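Local structure of putative pyridoxal phosphate-dependent transferase (Clostridium difficile, 4DQ6) at residues Y6-I11 and L292-E297; K55-Q60 and N273-L278; Y81-W86 and N287-L292; K238-A243 and E282-N287. The protein belongs to the class I and II aminotransferase family of pyridoxal phosphate-dependent enzymes and carries covalently attached pyridoxal-5'-phosphate. One frame throughout, in Å; residues are numbered along the deposited sequence.

Contact 1: Y6-I11 and L292-E297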
# COMPACT_ATOMS: atom_id res chain seq x y z
N TYR A 6 15.48 -11.01 25.31
CA TYR A 6 14.27 -10.28 25.01
C TYR A 6 12.96 -11.01 25.40
O TYR A 6 11.88 -10.69 24.85
CB TYR A 6 14.25 -9.99 23.52
CG TYR A 6 15.39 -9.09 23.10
CD1 TYR A 6 15.28 -7.73 23.20
CD2 TYR A 6 16.59 -9.63 22.60
CE1 TYR A 6 16.32 -6.92 22.81
CE2 TYR A 6 17.64 -8.83 22.21
CZ TYR A 6 17.48 -7.47 22.31
OH TYR A 6 18.55 -6.67 21.95
N ASN A 7 13.08 -12.02 26.27
CA ASN A 7 11.94 -12.77 26.81
C ASN A 7 11.05 -13.37 25.69
O ASN A 7 9.85 -13.14 25.62
CB ASN A 7 11.08 -11.88 27.69
CG ASN A 7 10.18 -12.67 28.64
OD1 ASN A 7 10.25 -13.91 28.68
ND2 ASN A 7 9.31 -11.96 29.36
N PHE A 8 11.66 -14.13 24.80
CA PHE A 8 10.89 -14.79 23.74
C PHE A 8 9.97 -15.86 24.32
O PHE A 8 9.03 -16.25 23.67
CB PHE A 8 11.82 -15.44 22.69
CG PHE A 8 12.63 -14.43 21.85
CD1 PHE A 8 12.02 -13.70 20.83
CD2 PHE A 8 13.97 -14.22 22.10
CE1 PHE A 8 12.75 -12.80 20.09
CE2 PHE A 8 14.71 -13.31 21.37
CZ PHE A 8 14.11 -12.63 20.35
N ASN A 9 10.19 -16.26 25.58
CA ASN A 9 9.34 -17.29 26.22
C ASN A 9 7.93 -16.73 26.57
O ASN A 9 6.96 -17.48 26.77
CB ASN A 9 10.01 -17.84 27.51
CG ASN A 9 11.17 -18.80 27.25
OD1 ASN A 9 11.20 -19.56 26.27
ND2 ASN A 9 12.09 -18.89 28.25
N GLU A 10 7.81 -15.41 26.68
CA GLU A 10 6.57 -14.79 27.13
C GLU A 10 5.38 -15.21 26.26
O GLU A 10 5.45 -15.08 25.08
CB GLU A 10 6.72 -13.24 27.09
CG GLU A 10 5.44 -12.50 27.51
CD GLU A 10 5.60 -10.97 27.61
OE1 GLU A 10 6.50 -10.38 26.98
OE2 GLU A 10 4.78 -10.35 28.33
N ILE A 11 4.26 -15.64 26.84
CA ILE A 11 3.03 -15.74 25.99
C ILE A 11 2.47 -14.35 25.57
O ILE A 11 2.31 -13.50 26.39
CB ILE A 11 1.92 -16.58 26.69
CG1 ILE A 11 1.62 -16.07 28.11
CG2 ILE A 11 2.38 -18.04 26.78
CD1 ILE A 11 0.24 -16.43 28.66
N LEU A 292 17.85 -9.29 16.40
CA LEU A 292 17.87 -10.32 15.43
C LEU A 292 18.81 -11.50 15.81
O LEU A 292 18.41 -12.66 15.69
CB LEU A 292 18.26 -9.76 14.07
CG LEU A 292 18.51 -10.81 13.03
CD1 LEU A 292 17.27 -11.64 12.66
CD2 LEU A 292 19.00 -10.17 11.72
N GLU A 293 19.98 -11.21 16.35
CA GLU A 293 20.91 -12.29 16.70
C GLU A 293 20.28 -13.14 17.83
O GLU A 293 20.38 -14.37 17.83
CB GLU A 293 22.29 -11.74 17.06
CG GLU A 293 23.05 -11.14 15.87
CD GLU A 293 23.40 -12.11 14.76
OE1 GLU A 293 23.61 -13.33 15.01
OE2 GLU A 293 23.51 -11.68 13.59
N SER A 294 19.61 -12.49 18.77
CA SER A 294 18.96 -13.19 19.89
C SER A 294 17.79 -14.04 19.40
O SER A 294 17.64 -15.16 19.82
CB SER A 294 18.49 -12.22 20.97
OG SER A 294 18.08 -12.85 22.21
N PHE A 295 17.00 -13.51 18.43
CA PHE A 295 15.90 -14.23 17.86
C PHE A 295 16.46 -15.47 17.15
O PHE A 295 15.89 -16.55 17.30
CB PHE A 295 15.15 -13.37 16.80
CG PHE A 295 14.32 -14.18 15.85
CD1 PHE A 295 13.14 -14.72 16.25
CD2 PHE A 295 14.73 -14.43 14.55
CE1 PHE A 295 12.36 -15.48 15.41
CE2 PHE A 295 13.94 -15.18 13.70
CZ PHE A 295 12.78 -15.71 14.09
N LEU A 296 17.58 -15.34 16.43
CA LEU A 296 18.10 -16.48 15.66
C LEU A 296 18.60 -17.58 16.57
O LEU A 296 18.47 -18.77 16.27
CB LEU A 296 19.15 -16.02 14.70
CG LEU A 296 18.71 -15.20 13.47
CD1 LEU A 296 19.96 -14.66 12.80
CD2 LEU A 296 17.85 -16.00 12.48
N GLU A 297 19.12 -17.21 17.73
CA GLU A 297 19.46 -18.23 18.75
C GLU A 297 18.23 -18.98 19.32
O GLU A 297 18.21 -20.19 19.44
CB GLU A 297 20.23 -17.56 19.88
CG GLU A 297 21.63 -17.23 19.46
CD GLU A 297 22.59 -18.41 19.64
OE1 GLU A 297 22.15 -19.48 20.11
OE2 GLU A 297 23.79 -18.25 19.29
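Phe8 has its CG opposite its own carbonyl carbon and beside the backbone N (chi1 -67°), whereas Phe295 has CG opposite the backbone N (chi1 160°), and the two side chains cross at about a right angle. The ring of Phe8 therefore meets the helix backbone rather than stacking on the other ring: Phe8 CZ comes to 3.5 Å from Phe295 CA. The same atom reaches the root of the second side chain, Phe8 CZ lying 3.8 Å from Phe295 CB. Ser294, the preceding residue on the helix, meets both aromatics of the N-terminal loop. In the conformer modelled, its OG lies at the edge of the Tyr6 ring, 3.6 Å from Tyr6 CD2, and also at the edge of the Phe8 ring, 3.5 Å from Phe8 CE2. Serine is small enough to let both rings approach the helix closely. The type I turn from Asn7 to Glu10 folds the loop back just after Tyr6, and Trp291, one turn earlier in the helix than Phe295, meets the rings of both Tyr6 and Phe8. Between the two segments the chemistry is thus aromatic and van der Waals packing, while hydrogen bonds of Ser294 OG to Met4 O and of Asn9 OD1 to Tyr298 OH add polar ties at its borders.

Contact 2: K55-Q60 and N273-L278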
# COMPACT_ATOMS: atom_id res chain seq x y z
N LYS A 55 6.55 4.72 18.74
CA LYS A 55 6.02 5.60 19.75
C LYS A 55 6.41 7.02 19.50
O LYS A 55 5.55 7.89 19.56
CB LYS A 55 6.48 5.18 21.16
CG LYS A 55 5.89 3.87 21.60
CD LYS A 55 6.44 3.61 23.01
CE LYS A 55 5.95 2.32 23.62
NZ LYS A 55 6.58 2.11 24.96
N ASN A 56 7.66 7.25 19.13
CA ASN A 56 8.14 8.58 18.85
C ASN A 56 7.38 9.20 17.68
O ASN A 56 6.94 10.33 17.75
CB ASN A 56 9.65 8.56 18.60
CG ASN A 56 10.18 9.91 18.23
OD1 ASN A 56 10.47 10.72 19.09
ND2 ASN A 56 10.26 10.17 16.92
N ARG A 57 7.16 8.39 16.65
CA ARG A 57 6.42 8.91 15.50
C ARG A 57 4.94 9.23 15.88
O ARG A 57 4.35 10.19 15.44
CB ARG A 57 6.49 7.95 14.33
CG ARG A 57 5.82 8.45 13.02
CD ARG A 57 6.38 9.76 12.51
NE ARG A 57 5.61 10.28 11.36
CZ ARG A 57 4.43 10.88 11.48
NH1 ARG A 57 3.87 11.08 12.72
NH2 ARG A 57 3.81 11.35 10.42
N LEU A 58 4.32 8.29 16.58
CA LEU A 58 2.93 8.44 17.05
C LEU A 58 2.77 9.74 17.82
O LEU A 58 1.82 10.49 17.60
CB LEU A 58 2.51 7.21 17.84
CG LEU A 58 1.01 7.08 18.20
CD1 LEU A 58 0.68 5.62 18.50
CD2 LEU A 58 0.66 8.05 19.29
N GLU A 59 3.70 10.03 18.76
CA GLU A 59 3.58 11.20 19.60
C GLU A 59 3.72 12.56 18.90
O GLU A 59 3.46 13.61 19.44
CB GLU A 59 4.55 11.08 20.79
CG GLU A 59 4.15 9.95 21.72
CD GLU A 59 5.15 9.71 22.85
OE1 GLU A 59 6.39 9.83 22.62
OE2 GLU A 59 4.71 9.38 23.99
N GLN A 60 4.11 12.55 17.63
CA GLN A 60 4.04 13.79 16.83
C GLN A 60 2.62 14.20 16.50
O GLN A 60 2.36 15.38 16.23
CB GLN A 60 4.86 13.64 15.55
CG GLN A 60 6.36 13.42 15.81
CD GLN A 60 7.19 13.14 14.54
OE1 GLN A 60 6.65 12.95 13.42
NE2 GLN A 60 8.50 13.11 14.70
N ASN A 273 5.87 5.41 1.55
CA ASN A 273 5.71 4.62 2.76
C ASN A 273 4.58 5.25 3.57
O ASN A 273 4.38 6.47 3.51
CB ASN A 273 6.96 4.70 3.65
CG ASN A 273 8.14 3.90 3.12
OD1 ASN A 273 8.77 4.30 2.14
ND2 ASN A 273 8.44 2.79 3.77
N ASN A 274 3.84 4.43 4.31
CA ASN A 274 3.01 5.00 5.40
C ASN A 274 3.96 5.47 6.48
O ASN A 274 5.12 5.13 6.54
CB ASN A 274 1.92 4.03 5.90
CG ASN A 274 2.49 2.87 6.69
OD1 ASN A 274 3.00 3.11 7.80
ND2 ASN A 274 2.39 1.63 6.19
N CYS A 275 3.46 6.34 7.31
CA CYS A 275 4.36 7.04 8.21
C CYS A 275 5.04 6.11 9.19
O CYS A 275 6.12 6.45 9.71
CB CYS A 275 3.66 8.16 8.92
SG CYS A 275 2.22 7.74 9.87
N PHE A 276 4.39 5.00 9.50
CA PHE A 276 4.93 4.08 10.50
C PHE A 276 5.95 3.11 9.90
O PHE A 276 6.97 2.80 10.50
CB PHE A 276 3.82 3.40 11.27
CG PHE A 276 3.08 4.33 12.18
CD1 PHE A 276 3.76 4.92 13.26
CD2 PHE A 276 1.71 4.64 12.06
CE1 PHE A 276 3.12 5.76 14.15
CE2 PHE A 276 1.07 5.54 12.95
CZ PHE A 276 1.80 6.08 14.03
N SER A 277 5.66 2.58 8.73
CA SER A 277 6.61 1.81 8.00
C SER A 277 7.95 2.53 7.81
O SER A 277 9.04 1.94 7.92
CB SER A 277 5.95 1.48 6.62
OG SER A 277 6.81 1.18 5.62
N LEU A 278 7.87 3.83 7.51
CA LEU A 278 9.08 4.61 7.27
C LEU A 278 10.03 4.54 8.46
O LEU A 278 11.22 4.22 8.31
CB LEU A 278 8.76 6.07 7.06
CG LEU A 278 9.95 6.88 6.58
CD1 LEU A 278 10.02 6.75 5.04
CD2 LEU A 278 9.82 8.35 6.97
O HOH W 1 6.97 9.06 9.23
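Arg57 and Phe276 cross at about a right angle, their guanidinium and ring planes 42° apart, and Cys275 fits beside both. The sulfur of Cys275 lies over one face of the Arg57 guanidinium and also over one face of the Phe276 ring, offset toward the rim in each case. Closest of all is the methylene next to it, with Cys275 CB 3.5 Å from Arg57 NH2. Cysteine suits this place because its weakly polar, polarisable side chain can lie against a flat cation and an aromatic ring alike. Arg57 starts with CG opposite its backbone N and then bends at chi2 (57°), which carries the aliphatic part past Phe276, CG standing 4.0 Å from Phe276 CE1. One water joins the segments in the guanidinium plane, accepting from Arg57 NE and donating to Cys275 O, both at 2.8 Å. Arg57 NH2 bonds to Ile62 O, which further fixes the group. Leu58 presents its backbone at the edge of the Phe276 ring, with Leu58 N 3.7 Å from CE1. Asn274 is the N-cap of the second helix, its OD1 accepting from Ser277 N at 2.9 Å. Here helix 48-58 packs on the start of helix 275-287 at the dimer interface, where Phe276 meets Phe276 of the second subunit, while Asn274 ND2 ties the cap to Leu245 O, shortly before strand 248-251.

Contact 3: Y81-W86 and N287-L292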
# COMPACT_ATOMS: atom_id res chain seq x y z
N TYR A 81 25.37 -4.21 3.04
CA TYR A 81 26.81 -4.37 3.16
C TYR A 81 27.26 -5.08 4.44
O TYR A 81 28.04 -6.01 4.37
CB TYR A 81 27.58 -3.05 2.99
CG TYR A 81 29.05 -3.34 2.92
CD1 TYR A 81 29.60 -3.92 1.79
CD2 TYR A 81 29.86 -3.13 4.00
CE1 TYR A 81 30.94 -4.24 1.74
CE2 TYR A 81 31.20 -3.44 3.96
CZ TYR A 81 31.73 -3.99 2.83
OH TYR A 81 33.05 -4.32 2.80
N ARG A 82 26.73 -4.67 5.59
CA ARG A 82 27.17 -5.21 6.89
C ARG A 82 26.87 -6.68 7.00
O ARG A 82 27.66 -7.46 7.48
CB ARG A 82 26.33 -4.65 8.04
CG ARG A 82 26.32 -3.17 8.28
CD ARG A 82 26.35 -2.92 9.78
NE ARG A 82 25.14 -3.20 10.55
CZ ARG A 82 23.97 -2.60 10.39
NH1 ARG A 82 23.77 -1.75 9.41
NH2 ARG A 82 22.98 -2.88 11.20
N ARG A 83 25.65 -7.03 6.60
CA ARG A 83 25.15 -8.37 6.79
C ARG A 83 25.50 -9.33 5.68
O ARG A 83 25.73 -10.49 5.94
CB ARG A 83 23.63 -8.34 7.00
CG ARG A 83 23.17 -7.41 8.11
CD ARG A 83 23.46 -7.94 9.51
NE ARG A 83 22.89 -9.27 9.75
CZ ARG A 83 23.11 -9.96 10.86
NH1 ARG A 83 23.87 -9.47 11.81
NH2 ARG A 83 22.55 -11.15 11.02
N HIS A 84 25.54 -8.84 4.44
CA HIS A 84 25.68 -9.75 3.30
C HIS A 84 26.89 -9.47 2.47
O HIS A 84 27.12 -10.16 1.47
CB HIS A 84 24.47 -9.69 2.42
CG HIS A 84 23.19 -9.91 3.15
ND1 HIS A 84 22.98 -11.01 3.91
CD2 HIS A 84 22.03 -9.18 3.18
CE1 HIS A 84 21.75 -10.93 4.45
NE2 HIS A 84 21.18 -9.81 4.00
N ASN A 85 27.68 -8.48 2.83
CA ASN A 85 28.85 -8.08 2.04
C ASN A 85 28.46 -7.76 0.59
O ASN A 85 29.23 -8.01 -0.34
CB ASN A 85 29.91 -9.19 2.06
CG ASN A 85 31.31 -8.64 1.94
OD1 ASN A 85 31.66 -7.55 2.48
ND2 ASN A 85 32.17 -9.40 1.24
N TRP A 86 27.32 -7.13 0.43
CA TRP A 86 26.83 -6.75 -0.88
C TRP A 86 26.73 -5.24 -0.90
O TRP A 86 25.91 -4.65 -0.15
CB TRP A 86 25.47 -7.39 -1.10
CG TRP A 86 24.90 -7.10 -2.44
CD1 TRP A 86 25.57 -6.81 -3.60
CD2 TRP A 86 23.50 -7.12 -2.78
NE1 TRP A 86 24.68 -6.61 -4.63
CE2 TRP A 86 23.42 -6.83 -4.19
CE3 TRP A 86 22.34 -7.37 -2.07
CZ2 TRP A 86 22.21 -6.70 -4.82
CZ3 TRP A 86 21.12 -7.24 -2.73
CH2 TRP A 86 21.08 -6.97 -4.07
N ASN A 287 19.11 -0.39 14.25
CA ASN A 287 19.22 -0.73 15.71
C ASN A 287 18.83 -2.15 16.05
O ASN A 287 19.02 -2.57 17.16
CB ASN A 287 18.33 0.19 16.48
CG ASN A 287 18.76 1.61 16.35
OD1 ASN A 287 18.00 2.46 15.87
ND2 ASN A 287 20.00 1.86 16.64
N GLY A 288 18.28 -2.90 15.11
CA GLY A 288 17.68 -4.21 15.38
C GLY A 288 18.59 -5.41 15.35
O GLY A 288 18.13 -6.53 15.61
N GLU A 289 19.89 -5.21 15.06
CA GLU A 289 20.80 -6.33 14.93
C GLU A 289 20.89 -7.22 16.19
O GLU A 289 20.87 -8.46 16.06
CB GLU A 289 22.17 -5.85 14.49
CG GLU A 289 23.10 -6.92 13.97
CD GLU A 289 24.31 -6.33 13.20
OE1 GLU A 289 24.42 -5.09 13.09
OE2 GLU A 289 25.13 -7.13 12.74
N SER A 290 20.95 -6.62 17.38
CA SER A 290 21.08 -7.41 18.58
C SER A 290 19.83 -8.27 18.84
O SER A 290 19.94 -9.44 19.19
CB SER A 290 21.45 -6.55 19.78
OG SER A 290 22.80 -6.14 19.67
N TRP A 291 18.66 -7.69 18.64
CA TRP A 291 17.41 -8.46 18.66
C TRP A 291 17.41 -9.57 17.65
O TRP A 291 17.06 -10.72 18.00
CB TRP A 291 16.20 -7.53 18.51
CG TRP A 291 14.91 -8.27 18.61
CD1 TRP A 291 14.11 -8.48 19.75
CD2 TRP A 291 14.23 -8.96 17.50
NE1 TRP A 291 13.01 -9.21 19.41
CE2 TRP A 291 13.02 -9.54 18.09
CE3 TRP A 291 14.48 -9.15 16.15
CZ2 TRP A 291 12.12 -10.25 17.35
CZ3 TRP A 291 13.55 -9.86 15.42
CH2 TRP A 291 12.40 -10.42 16.01
N LEU A 292 17.85 -9.29 16.40
CA LEU A 292 17.87 -10.32 15.43
C LEU A 292 18.81 -11.50 15.81
O LEU A 292 18.41 -12.66 15.69
CB LEU A 292 18.26 -9.76 14.07
CG LEU A 292 18.51 -10.81 13.03
CD1 LEU A 292 17.27 -11.64 12.66
CD2 LEU A 292 19.00 -10.17 11.72
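Glu289 is gripped by two consecutive arginines, one at each carboxylate oxygen. Arg83 NH1 donates to Glu289 OE2 at 2.8 Å in a somewhat bent bond (141°), from the anti side and out of the carboxylate plane; the two flat groups stand nearly perpendicular, 88° apart. Arg82 comes side-on: its NE and NH2 each lie 3.2 Å from Glu289 OE1, which sits in the guanidinium plane and takes both from the same face of the carboxylate. Leu292 CD2 covers one face of the Arg83 guanidinium, 3.7 Å from NH2, an apolar lid on a group that donates at its edge. Glu289 can span the gap because its CG is opposite the backbone N (chi1 -164°) and the rest of the chain is extended, while both arginines are bent at chi2 and chi3. Farther out, Arg83 NH2 forms a second salt bridge, to Glu293 OE2, and Arg82 shares its NH2 between Glu289 OE1 and Tyr285 O. The network ties the last turn of helix 70-84, which Asn85 ends with positive phi, to the first turn of helix 289-313, close to where helix 275-287 finishes.

Contact 4: K238-A243 and E282-N287. With PLP (pyridoxal-5'-phosphate), chain C.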
# COMPACT_ATOMS: atom_id res chain seq x y z
N LYS A 238 9.73 -9.94 7.24
CA LYS A 238 9.87 -11.33 7.76
C LYS A 238 10.88 -11.28 8.91
O LYS A 238 10.64 -11.89 9.96
CB LYS A 238 10.37 -12.33 6.73
CG LYS A 238 9.34 -12.66 5.67
CD LYS A 238 8.30 -13.69 6.16
CE LYS A 238 6.95 -13.60 5.42
NZ LYS A 238 6.85 -14.36 4.16
N THR A 239 11.99 -10.59 8.71
CA THR A 239 13.09 -10.52 9.72
C THR A 239 12.63 -10.03 11.07
O THR A 239 12.92 -10.63 12.13
CB THR A 239 14.20 -9.65 9.21
OG1 THR A 239 14.61 -10.05 7.88
CG2 THR A 239 15.41 -9.53 10.25
N PHE A 240 11.84 -8.96 11.01
CA PHE A 240 11.53 -8.25 12.21
C PHE A 240 10.06 -8.34 12.59
O PHE A 240 9.65 -7.71 13.55
CB PHE A 240 11.96 -6.76 12.16
CG PHE A 240 13.44 -6.59 12.09
CD1 PHE A 240 14.17 -6.75 13.22
CD2 PHE A 240 14.09 -6.35 10.89
CE1 PHE A 240 15.55 -6.61 13.23
CE2 PHE A 240 15.47 -6.25 10.87
CZ PHE A 240 16.20 -6.30 12.05
N ASN A 241 9.27 -9.15 11.94
CA ASN A 241 7.85 -9.32 12.26
C ASN A 241 7.03 -8.06 12.14
O ASN A 241 6.26 -7.72 13.10
CB ASN A 241 7.67 -9.89 13.65
CG ASN A 241 6.32 -10.53 13.84
OD1 ASN A 241 5.67 -10.98 12.91
ND2 ASN A 241 5.94 -10.65 15.06
N ILE A 242 7.24 -7.32 11.06
CA ILE A 242 6.51 -6.07 10.83
C ILE A 242 5.78 -6.10 9.45
O ILE A 242 5.57 -5.06 8.85
CB ILE A 242 7.42 -4.82 11.00
CG1 ILE A 242 8.64 -4.83 10.10
CG2 ILE A 242 7.79 -4.67 12.49
CD1 ILE A 242 9.53 -3.59 10.21
N ALA A 243 5.21 -7.25 9.12
CA ALA A 243 4.42 -7.40 7.84
C ALA A 243 3.21 -6.46 7.87
O ALA A 243 2.78 -5.96 6.84
CB ALA A 243 3.99 -8.83 7.58
N GLU A 282 13.79 1.93 9.13
CA GLU A 282 15.08 2.50 9.41
C GLU A 282 15.55 2.08 10.80
O GLU A 282 16.70 1.71 11.00
CB GLU A 282 14.98 4.00 9.34
CG GLU A 282 16.28 4.68 9.66
CD GLU A 282 16.31 6.16 9.35
OE1 GLU A 282 15.68 6.63 8.37
OE2 GLU A 282 17.05 6.84 10.09
N ALA A 283 14.61 2.04 11.75
CA ALA A 283 14.95 1.61 13.10
C ALA A 283 15.38 0.13 13.16
O ALA A 283 16.28 -0.20 13.91
CB ALA A 283 13.78 1.83 14.06
N SER A 284 14.65 -0.73 12.44
CA SER A 284 14.97 -2.16 12.42
C SER A 284 16.38 -2.39 11.89
O SER A 284 17.19 -3.13 12.49
CB SER A 284 13.93 -2.96 11.63
OG SER A 284 13.97 -2.79 10.22
N TYR A 285 16.74 -1.74 10.79
CA TYR A 285 18.04 -2.01 10.20
C TYR A 285 19.16 -1.33 10.98
O TYR A 285 20.22 -1.94 11.21
CB TYR A 285 18.06 -1.63 8.73
CG TYR A 285 17.31 -2.58 7.81
CD1 TYR A 285 17.34 -3.94 8.01
CD2 TYR A 285 16.63 -2.10 6.74
CE1 TYR A 285 16.68 -4.80 7.19
CE2 TYR A 285 16.00 -2.98 5.86
CZ TYR A 285 16.09 -4.30 6.07
OH TYR A 285 15.42 -5.15 5.20
N ASN A 286 18.92 -0.11 11.42
CA ASN A 286 19.94 0.60 12.17
C ASN A 286 20.17 0.08 13.58
O ASN A 286 21.32 0.08 14.04
CB ASN A 286 19.70 2.11 12.24
CG ASN A 286 19.99 2.81 10.90
OD1 ASN A 286 20.64 2.27 10.05
ND2 ASN A 286 19.54 4.04 10.77
N ASN A 287 19.11 -0.39 14.25
CA ASN A 287 19.22 -0.73 15.71
C ASN A 287 18.83 -2.15 16.05
O ASN A 287 19.02 -2.57 17.16
CB ASN A 287 18.33 0.19 16.48
CG ASN A 287 18.76 1.61 16.35
OD1 ASN A 287 18.00 2.46 15.87
ND2 ASN A 287 20.00 1.86 16.64
N1 PLP C . 8.09 -13.96 -0.54
C2 PLP C . 8.25 -15.10 0.19
C2A PLP C . 9.12 -16.25 -0.22
C3 PLP C . 7.58 -15.27 1.46
O3 PLP C . 7.71 -16.38 2.17
C4 PLP C . 6.73 -14.19 1.95
C4A PLP C . 5.96 -14.32 3.23
C5 PLP C . 6.62 -13.00 1.11
C6 PLP C . 7.30 -12.94 -0.12
C5A PLP C . 5.77 -11.88 1.61
O4P PLP C . 5.39 -11.18 0.47
P PLP C . 4.70 -9.74 0.73
O1P PLP C . 5.84 -8.84 1.05
O2P PLP C . 3.99 -9.54 -0.67
O3P PLP C . 3.80 -10.00 1.97
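Ser284 places its CB over the face of the Phe240 ring, a little toward the rim, a CH-pi contact with CB 3.6 Å from the ring centroid and 18° off the normal. The opposite face is taken by Thr239 CG2, so the ring is sandwiched between Thr239 CG2 and Ser284 CB, each toward its rim. A residue as slim as serine lets an aromatic ring come this close to a helix backbone: Phe240 CZ is 3.4 Å from Ser284 O. In the conformer modelled, the serine hydroxyl bonds back to Thr281 O within its own helix. Tyr285 meets the ring obliquely, its CD1 4.1 Å from Phe240 CE2, while its hydroxyl is hydrogen-bonded to that of Tyr249. Phe240 follows closely on Lys238, which heads the other way, toward the cofactor. Bends at chi2 (-80°) and chi4 (86°) bring its NZ to C4A of pyridoxal-5'-phosphate, where the covalent bond is 1.3 Å long, consistent with an imine. The packing of Phe240 joins the short helical piece that bears the lysine to helix 275-287. Around the cofactor, His206, Asn175 and the backbone N atoms of Val99 and Ile100 are hydrogen-bonded to it within the chain, and Tyr65 of the second subunit adds a bond through its hydroxyl. A lysine joined to the cofactor as an internal aldimine, beside a mixed seven-stranded sheet and with both subunits contributing to the pocket, is the hallmark of fold type I pyridoxal phosphate enzymes.

How the contacts relate
Contacts 2 and 4 are buried and share helix 275-287, one at its start by the dimer interface and the other at its end, against the segment that carries the cofactor-bound lysine; both touch the second subunit. Contacts 1 and 3 are only partly buried and share the following helix, 289-313, meeting at Leu292, with no part of the second subunit touching them. Chemistry follows place: ionic at the more exposed contact 3, aromatic at contact 1, CH-pi and apolar at contact 4, and at contact 2 a mixture of arginine, sulfur, ring and water. Contacts 3 and 4 have centres about 10 Å apart and share Asn287, whereas contacts 1 and 2 do not touch.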